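Local coordinates for protein flavodoxin (Fusobacterium nucleatum, PDB 6OHK) that binds flavin mononucleotide and carries electrons, probably to a number of redox enzymes, at residues F100-R105 with S133-N137; W68-L72 with Y106-I110. The protein carries 1 engineered substitution. All coordinates share one frame; numbering follows the deposited sequence.

Interaction 1: residues F100-R105 with S133-N137; sequences FCGGIR and SIIEN. With FMN (flavin mononucleotide), chain B.
Arg105, in the first turn of helix 103-113, lies closest in backbone to Ile134, with 5.7 Å between their CA atoms, and no backbone hydrogen bond joins the two segments. Segment 133-137 runs from a loop into the short strand 135-136. The guanidinium of Arg105 carries the polar part. Its side-on edge grips the carbonyl of Ser133: Arg105 NE lies 2.8 Å from Ser133 O, nearly along the C=O axis. Arg105 NH2 adds a 3.0 Å bond to Ser133 O from above the carbonyl plane. The end-on edge faces Glu136. Arg105 NH2 and NH1 both bond to Glu136 OE1, at 2.9 and 3.0 Å, and reach it from opposite faces of the carboxylate. Both nitrogens share this one oxygen, and the two planes stand 73° apart, so the pair is not a flat two-oxygen one. Arg105 is bent at chi2 and chi3 (57° and 66°), which turns the edge of the guanidinium toward the Ser133 carbonyl. Asp109 takes NH1 in a second salt bridge.

Next to these bonds, Ile134 packs on the turn before the helix. Its CD1 lies 3.8 Å from Cys101 CB and also touches Phe100 O. Its CG2 reaches Ile104 CG1 at 3.9 Å and also touches Gly102 CA.

The turn itself faces the flavin: Cys101 N donates to FMN O2 at 3.0 Å. One arginine thus satisfies a main-chain carbonyl and pairs with two acids, which would spread its charge, tying the 133-137 segment to the helix whose preceding loop binds the flavin.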
ATOM      1  N   PHE A 100      11.813   5.797   5.615  1.00  9.31           N
ATOM      2  CA  PHE A 100      11.525   5.305   4.273  1.00  9.22           C
ATOM      3  C   PHE A 100      10.197   4.572   4.236  1.00  9.10           C
ATOM      4  O   PHE A 100       9.989   3.581   4.949  1.00  9.39           O
ATOM      5  CB  PHE A 100      12.641   4.366   3.836  1.00 10.15           C
ATOM      6  CG  PHE A 100      12.395   3.666   2.525  1.00  9.40           C
ATOM      7  CD1 PHE A 100      12.183   4.378   1.356  1.00 10.08           C
ATOM      8  CD2 PHE A 100      12.427   2.294   2.442  1.00  9.26           C
ATOM      9  CE1 PHE A 100      11.981   3.742   0.155  1.00 10.20           C
ATOM     10  CE2 PHE A 100      12.215   1.658   1.251  1.00 10.47           C
ATOM     11  CZ  PHE A 100      12.001   2.378   0.115  1.00 10.03           C
ATOM     12  N   CYS A 101       9.311   5.028   3.355  1.00  9.12           N
ATOM     13  CA  CYS A 101       7.979   4.445   3.220  1.00  9.41           C
ATOM     14  C   CYS A 101       7.226   4.396   4.537  1.00  9.26           C
ATOM     15  O   CYS A 101       6.361   3.541   4.743  1.00 10.31           O
ATOM     16  CB  CYS A 101       7.997   3.061   2.543  1.00 10.88           C
ATOM     17  SG  CYS A 101       8.357   3.121   0.799  1.00 10.85           S
ATOM     18  N   GLY A 102       7.498   5.337   5.431  1.00  9.93           N
ATOM     19  CA  GLY A 102       6.866   5.321   6.737  1.00  9.86           C
ATOM     20  C   GLY A 102       5.369   5.465   6.715  1.00 10.38           C
ATOM     21  O   GLY A 102       4.698   5.073   7.679  1.00 10.51           O
ATOM     22  N   GLY A 103       4.811   6.032   5.654  1.00 10.22           N
ATOM     23  CA  GLY A 103       3.389   6.315   5.643  1.00 11.31           C
ATOM     24  C   GLY A 103       2.529   5.079   5.764  1.00 10.16           C
ATOM     25  O   GLY A 103       1.415   5.144   6.282  1.00 11.23           O
ATOM     26  N   ILE A 104       3.017   3.927   5.308  1.00  9.87           N
ATOM     27  CA  ILE A 104       2.194   2.729   5.382  1.00  9.59           C
ATOM     28  C   ILE A 104       1.987   2.246   6.804  1.00  9.43           C
ATOM     29  O   ILE A 104       1.032   1.498   7.041  1.00 10.54           O
ATOM     30  CB  ILE A 104       2.668   1.605   4.452  1.00  9.72           C
ATOM     31  CG1 ILE A 104       4.052   1.055   4.821  1.00 10.23           C
ATOM     32  CG2 ILE A 104       2.600   2.041   3.005  1.00 12.67           C
ATOM     33  CD1 ILE A 104       4.435  -0.170   4.007  1.00 11.72           C
ATOM     34  N   ARG A 105       2.790   2.681   7.776  1.00  9.24           N
ATOM     35  CA  ARG A 105       2.537   2.321   9.170  1.00  9.70           C
ATOM     36  C   ARG A 105       1.186   2.844   9.643  1.00  9.29           C
ATOM     37  O   ARG A 105       0.463   2.152  10.369  1.00 10.52           O
ATOM     38  CB  ARG A 105       3.662   2.857  10.054  1.00 11.57           C
ATOM     39  CG  ARG A 105       3.397   2.725  11.565  1.00 12.05           C
ATOM     40  CD  ARG A 105       3.116   1.342  12.047  1.00 12.88           C
ATOM     41  NE  ARG A 105       4.268   0.463  11.906  1.00 13.45           N
ATOM     42  CZ  ARG A 105       4.316  -0.782  12.377  1.00 13.32           C
ATOM     43  NH1 ARG A 105       3.264  -1.331  12.982  1.00 16.11           N
ATOM     44  NH2 ARG A 105       5.421  -1.495  12.240  1.00 13.87           N
ATOM     45  N   SER A 133      10.288   2.225  10.934  1.00 11.13           N
ATOM     46  CA  SER A 133       9.054   1.977  11.659  1.00 12.27           C
ATOM     47  C   SER A 133       8.103   1.083  10.883  1.00 10.70           C
ATOM     48  O   SER A 133       6.960   0.909  11.318  1.00 13.06           O
ATOM     49  CB  SER A 133       8.358   3.292  11.958  1.00 15.08           C
ATOM     50  OG  SER A 133       9.172   4.109  12.789  1.00 18.78           O
ATOM     51  N   ILE A 134       8.535   0.484   9.779  1.00  9.28           N
ATOM     52  CA  ILE A 134       7.637  -0.321   8.953  1.00  9.47           C
ATOM     53  C   ILE A 134       8.066  -1.773   8.850  1.00  9.41           C
ATOM     54  O   ILE A 134       7.761  -2.452   7.871  1.00  9.71           O
ATOM     55  CB  ILE A 134       7.411   0.292   7.558  1.00  9.39           C
ATOM     56  CG1 ILE A 134       8.712   0.462   6.772  1.00  9.99           C
ATOM     57  CG2 ILE A 134       6.643   1.604   7.689  1.00 10.45           C
ATOM     58  CD1 ILE A 134       8.491   0.420   5.300  1.00 11.44           C
ATOM     59  N   ILE A 135       8.746  -2.285   9.883  1.00 10.35           N
ATOM     60  CA  ILE A 135       9.048  -3.706   9.992  1.00 11.00           C
ATOM     61  C   ILE A 135       8.182  -4.380  11.054  1.00 11.22           C
ATOM     62  O   ILE A 135       7.995  -3.863  12.164  1.00 12.88           O
ATOM     63  CB  ILE A 135      10.545  -3.919  10.261  1.00 11.18           C
ATOM     64  CG1 ILE A 135      11.343  -3.654   8.985  1.00 12.33           C
ATOM     65  CG2 ILE A 135      10.827  -5.348  10.786  1.00 13.29           C
ATOM     66  CD1 ILE A 135      12.868  -3.851   9.155  1.00 14.46           C
ATOM     67  N   GLU A 136       7.643  -5.533  10.691  1.00 10.47           N
ATOM     68  CA  GLU A 136       7.015  -6.479  11.602  1.00 11.57           C
ATOM     69  C   GLU A 136       7.504  -7.862  11.235  1.00 11.21           C
ATOM     70  O   GLU A 136       7.664  -8.191  10.061  1.00 11.10           O
ATOM     71  CB  GLU A 136       5.484  -6.500  11.537  1.00 13.03           C
ATOM     72  CG  GLU A 136       4.799  -5.230  12.013  1.00 15.58           C
ATOM     73  CD  GLU A 136       4.897  -4.938  13.505  1.00 20.51           C
ATOM     74  OE1 GLU A 136       4.763  -3.765  13.888  1.00 19.39           O
ATOM     75  OE2 GLU A 136       5.102  -5.880  14.313  1.00 21.11           O
ATOM     76  N   ASN A 137       7.799  -8.659  12.271  1.00 12.40           N
ATOM     77  CA  ASN A 137       8.274 -10.018  12.045  1.00 14.00           C
ATOM     78  C   ASN A 137       9.447 -10.076  11.072  1.00 11.80           C
ATOM     79  O   ASN A 137       9.559 -10.971  10.246  1.00 12.96           O
ATOM     80  CB  ASN A 137       7.136 -10.917  11.557  1.00 16.20           C
ATOM     81  CG  ASN A 137       7.432 -12.369  11.762  1.00 26.52           C
ATOM     82  OD1 ASN A 137       8.113 -12.737  12.722  1.00 23.82           O
ATOM     83  ND2 ASN A 137       6.923 -13.212  10.868  1.00 31.35           N
TER
HETATM   84  N1  FMN B 201      10.191   9.476   1.197  1.00  9.33           N
HETATM   85  C2  FMN B 201      10.307   8.620   2.304  1.00 10.02           C
HETATM   86  O2  FMN B 201      10.551   7.467   2.170  1.00 10.44           O
HETATM   87  N3  FMN B 201      10.154   9.199   3.612  1.00 10.07           N
HETATM   88  C4  FMN B 201       9.906  10.520   3.868  1.00 10.98           C
HETATM   89  O4  FMN B 201       9.788  10.879   5.021  1.00 11.46           O
HETATM   90  C4A FMN B 201       9.814  11.368   2.731  1.00  9.96           C
HETATM   91  N5  FMN B 201       9.574  12.726   2.927  1.00 12.37           N
HETATM   92  C5A FMN B 201       9.561  13.527   1.750  1.00 11.08           C
HETATM   93  C6  FMN B 201       9.457  14.922   1.903  1.00 12.84           C
HETATM   94  C7  FMN B 201       9.421  15.735   0.789  1.00 13.43           C
HETATM   95  C7M FMN B 201       9.221  17.228   1.095  1.00 19.64           C
HETATM   96  C8  FMN B 201       9.593  15.195  -0.478  1.00 12.81           C
HETATM   97  C8M FMN B 201       9.510  16.121  -1.673  1.00 15.14           C
HETATM   98  C9  FMN B 201       9.704  13.815  -0.630  1.00 11.64           C
HETATM   99  C9A FMN B 201       9.718  13.001   0.474  1.00  9.60           C
HETATM  100  N10 FMN B 201       9.836  11.564   0.296  1.00  9.23           N
HETATM  101  C10 FMN B 201       9.937  10.798   1.438  1.00  9.38           C
HETATM  102  C1' FMN B 201       9.966  10.978  -1.036  1.00  9.92           C
HETATM  103  C2' FMN B 201       8.583  10.871  -1.746  1.00  8.73           C
HETATM  104  O2' FMN B 201       7.664  10.080  -1.016  1.00  9.39           O
HETATM  105  C3' FMN B 201       8.785  10.200  -3.117  1.00  8.80           C
HETATM  106  O3' FMN B 201       9.511  11.107  -3.923  1.00 10.43           O
HETATM  107  C4' FMN B 201       7.523   9.745  -3.847  1.00  9.44           C
HETATM  108  O4' FMN B 201       7.919   9.022  -5.007  1.00 10.72           O
HETATM  109  C5' FMN B 201       6.614  10.899  -4.250  1.00  8.72           C
HETATM  110  O5' FMN B 201       5.407  10.343  -4.744  1.00  9.05           O
HETATM  111  P   FMN B 201       4.328  11.276  -5.486  1.00  8.55           P
HETATM  112  O1P FMN B 201       3.234  10.303  -5.865  1.00  8.39           O
HETATM  113  O2P FMN B 201       3.851  12.357  -4.579  1.00  9.13           O
HETATM  114  O3P FMN B 201       5.023  11.869  -6.719  1.00  9.31           O

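Interaction 2: residues W68-L72 with Y106-I110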
ATOM      1  N   TRP A  68      -4.527  10.865   2.823  1.00  9.67           N
ATOM      2  CA  TRP A  68      -4.687   9.756   3.751  1.00  8.58           C
ATOM      3  C   TRP A  68      -4.726  10.264   5.191  1.00  9.36           C
ATOM      4  O   TRP A  68      -5.620   9.873   5.958  1.00 10.37           O
ATOM      5  CB  TRP A  68      -3.549   8.741   3.591  1.00  8.54           C
ATOM      6  CG  TRP A  68      -3.662   7.803   2.458  1.00  7.91           C
ATOM      7  CD1 TRP A  68      -2.861   7.755   1.355  1.00  8.38           C
ATOM      8  CD2 TRP A  68      -4.623   6.769   2.316  1.00  8.14           C
ATOM      9  NE1 TRP A  68      -3.267   6.712   0.538  1.00  8.82           N
ATOM     10  CE2 TRP A  68      -4.347   6.097   1.111  1.00  8.51           C
ATOM     11  CE3 TRP A  68      -5.689   6.335   3.100  1.00  8.72           C
ATOM     12  CZ2 TRP A  68      -5.075   5.000   0.704  1.00  9.23           C
ATOM     13  CZ3 TRP A  68      -6.417   5.254   2.695  1.00  9.53           C
ATOM     14  CH2 TRP A  68      -6.119   4.608   1.492  1.00  9.47           C
ATOM     15  N   MET A  69      -3.776  11.115   5.582  1.00 10.47           N
ATOM     16  CA  MET A  69      -3.708  11.549   6.976  1.00 10.72           C
ATOM     17  C   MET A  69      -5.006  12.221   7.402  1.00 10.84           C
ATOM     18  O   MET A  69      -5.490  12.001   8.521  1.00 12.37           O
ATOM     19  CB  MET A  69      -2.512  12.485   7.182  1.00 11.02           C
ATOM     20  CG  MET A  69      -1.164  11.867   6.858  1.00 12.60           C
ATOM     21  SD  MET A  69      -0.758  10.371   7.817  1.00 12.44           S
ATOM     22  CE  MET A  69      -0.564  11.043   9.449  1.00 15.42           C
ATOM     23  N   ASN A  70      -5.597  13.009   6.523  1.00 10.56           N
ATOM     24  CA  ASN A  70      -6.820  13.716   6.870  1.00 12.48           C
ATOM     25  C   ASN A  70      -7.996  12.777   7.025  1.00 13.34           C
ATOM     26  O   ASN A  70      -9.022  13.158   7.620  1.00 14.27           O
ATOM     27  CB  ASN A  70      -7.145  14.746   5.795  1.00 14.86           C
ATOM     28  CG  ASN A  70      -6.218  15.922   5.815  1.00 18.06           C
ATOM     29  OD1 ASN A  70      -5.534  16.169   6.790  1.00 19.82           O
ATOM     30  ND2 ASN A  70      -6.152  16.628   4.695  1.00 20.87           N
ATOM     31  N   ASN A  71      -7.898  11.559   6.493  1.00 11.70           N
ATOM     32  CA  ASN A  71      -8.971  10.576   6.506  1.00 11.43           C
ATOM     33  C   ASN A  71      -8.728   9.448   7.476  1.00 12.31           C
ATOM     34  O   ASN A  71      -9.473   8.468   7.441  1.00 12.90           O
ATOM     35  CB  ASN A  71      -9.187  10.040   5.095  1.00 12.76           C
ATOM     36  CG  ASN A  71     -10.017  10.964   4.288  1.00 15.40           C
ATOM     37  OD1 ASN A  71     -11.186  11.161   4.634  1.00 18.32           O
ATOM     38  ND2 ASN A  71      -9.486  11.514   3.222  1.00 15.09           N
ATOM     39  N   LEU A  72      -7.735   9.537   8.347  1.00 11.86           N
ATOM     40  CA  LEU A  72      -7.442   8.398   9.207  1.00 11.63           C
ATOM     41  C   LEU A  72      -8.558   8.122  10.199  1.00 12.97           C
ATOM     42  O   LEU A  72      -8.779   6.961  10.549  1.00 13.03           O
ATOM     43  CB  LEU A  72      -6.133   8.574   9.962  1.00 13.49           C
ATOM     44  CG  LEU A  72      -4.857   8.596   9.108  1.00 12.57           C
ATOM     45  CD1 LEU A  72      -3.674   8.675  10.048  1.00 17.71           C
ATOM     46  CD2 LEU A  72      -4.738   7.405   8.208  1.00 14.94           C
ATOM     47  N   TYR A 106       0.832   4.053   9.253  1.00  9.91           N
ATOM     48  CA  TYR A 106      -0.449   4.609   9.688  1.00 12.12           C
ATOM     49  C   TYR A 106      -1.615   3.766   9.198  1.00 11.06           C
ATOM     50  O   TYR A 106      -2.592   3.551   9.927  1.00 13.59           O
ATOM     51  CB  TYR A 106      -0.600   6.052   9.209  1.00 12.51           C
ATOM     52  CG  TYR A 106       0.360   6.962   9.902  1.00 12.48           C
ATOM     53  CD1 TYR A 106       1.619   7.213   9.372  1.00 13.18           C
ATOM     54  CD2 TYR A 106       0.018   7.569  11.099  1.00 14.48           C
ATOM     55  CE1 TYR A 106       2.517   7.994  10.036  1.00 14.88           C
ATOM     56  CE2 TYR A 106       0.921   8.386  11.761  1.00 15.37           C
ATOM     57  CZ  TYR A 106       2.159   8.587  11.213  1.00 15.82           C
ATOM     58  OH  TYR A 106       3.073   9.407  11.878  1.00 20.67           O
ATOM     59  N   LEU A 107      -1.529   3.264   7.963  1.00 10.61           N
ATOM     60  CA  LEU A 107      -2.586   2.440   7.397  1.00  9.94           C
ATOM     61  C   LEU A 107      -2.592   1.067   8.042  1.00 10.51           C
ATOM     62  O   LEU A 107      -3.658   0.540   8.410  1.00 11.01           O
ATOM     63  CB  LEU A 107      -2.398   2.362   5.881  1.00 10.57           C
ATOM     64  CG  LEU A 107      -2.293   3.710   5.173  1.00 11.12           C
ATOM     65  CD1 LEU A 107      -2.154   3.477   3.669  1.00 14.36           C
ATOM     66  CD2 LEU A 107      -3.493   4.599   5.439  1.00 14.65           C
ATOM     67  N   TYR A 108      -1.413   0.462   8.183  1.00 10.04           N
ATOM     68  CA  TYR A 108      -1.291  -0.863   8.796  1.00 10.38           C
ATOM     69  C   TYR A 108      -1.955  -0.904  10.158  1.00  9.95           C
ATOM     70  O   TYR A 108      -2.723  -1.818  10.469  1.00 10.74           O
ATOM     71  CB  TYR A 108       0.191  -1.192   8.957  1.00 10.21           C
ATOM     72  CG  TYR A 108       0.470  -2.540   9.593  1.00  9.83           C
ATOM     73  CD1 TYR A 108       0.600  -2.699  10.960  1.00 11.98           C
ATOM     74  CD2 TYR A 108       0.600  -3.663   8.806  1.00 10.35           C
ATOM     75  CE1 TYR A 108       0.861  -3.968  11.515  1.00 12.54           C
ATOM     76  CE2 TYR A 108       0.856  -4.899   9.332  1.00 11.74           C
ATOM     77  CZ  TYR A 108       0.991  -5.049  10.681  1.00 12.13           C
ATOM     78  OH  TYR A 108       1.263  -6.329  11.184  1.00 14.00           O
ATOM     79  N   ASP A 109      -1.633   0.067  11.006  1.00 10.31           N
ATOM     80  CA  ASP A 109      -2.101  -0.026  12.387  1.00 11.67           C
ATOM     81  C   ASP A 109      -3.615   0.031  12.449  1.00 11.86           C
ATOM     82  O   ASP A 109      -4.227  -0.662  13.273  1.00 12.65           O
ATOM     83  CB  ASP A 109      -1.503   1.104  13.209  1.00 13.44           C
ATOM     84  CG  ASP A 109      -0.034   0.861  13.603  1.00 13.62           C
ATOM     85  OD1 ASP A 109       0.495  -0.236  13.424  1.00 14.54           O
ATOM     86  OD2 ASP A 109       0.576   1.833  14.114  1.00 18.20           O
ATOM     87  N   ILE A 110      -4.234   0.817  11.568  1.00 11.04           N
ATOM     88  CA  ILE A 110      -5.692   0.902  11.547  1.00 12.17           C
ATOM     89  C   ILE A 110      -6.316  -0.378  11.022  1.00 12.09           C
ATOM     90  O   ILE A 110      -7.276  -0.894  11.611  1.00 11.57           O
ATOM     91  CB  ILE A 110      -6.146   2.128  10.739  1.00 12.77           C
ATOM     92  CG1 ILE A 110      -5.768   3.397  11.492  1.00 14.35           C
ATOM     93  CG2 ILE A 110      -7.643   2.061  10.474  1.00 13.94           C
ATOM     94  CD1 ILE A 110      -5.812   4.677  10.700  1.00 14.82           C
TER
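Met69 lies over one face of the Tyr106 ring. Its CE is 3.9 Å from the ring centroid, 14° off the normal, in a CH-pi contact. Its SD sits over the same ring at 4.3 Å from the centroid, which makes this a Met-aromatic contact as well. Bends at chi2 and chi3 of Met69 (-59° and -68°) curl the thioether so that sulfur and methyl both meet the ring.

Trp68 receives Leu107 in a similar way. Leu107 CD1 stands over the six-membered ring, 4.3 Å from its centroid. Leu107 CD2 lies over the rim, 3.6 Å from Trp68 CE3. The two methyls of Leu72 diverge to different partners. Leu72 CD1 approaches Tyr106 CD2 at 4.0 Å, and Leu72 CD2 meets Ile110 CD1 at 3.8 Å.

Further out, a type I turn from Met69 to Leu72 links helices 66-69 and 72-77 and brings Leu72 round to helix 103-113. Trp68 NE1 is hydrogen-bonded to Val55 O, which fixes the indole against strand 51-59. Leu107 also touches Leu54 of that strand. Leu75 of helix 72-77 packs on both Leu107 and Ile110.

No hydrogen bond crosses between the segments. The union of the two helical regions on this side of the sheet therefore rests on apolar surface, with two aromatic faces receiving methyl groups and sulfur.

Interaction 2 starts first along the chain. Residues 68-72 follow strand 63-64, and the chain passes through helix 72-77 and strand 84-90 before helix 103-113 returns to close the loop. Interaction 1 opens at 100-105, inside that loop. It closes beyond it at 133-137, so the two contacts cross. Both use helix 103-113: interaction 1 its first turn and the loop before it, interaction 2 the turns that follow. They also touch directly, where Glu136 CG lies 3.8 Å from Tyr108 OH. Together they join this helix to the 66-77 region and to the hairpin of strands 135-136 and 139-145, within the parallel alpha/beta flavodoxin fold.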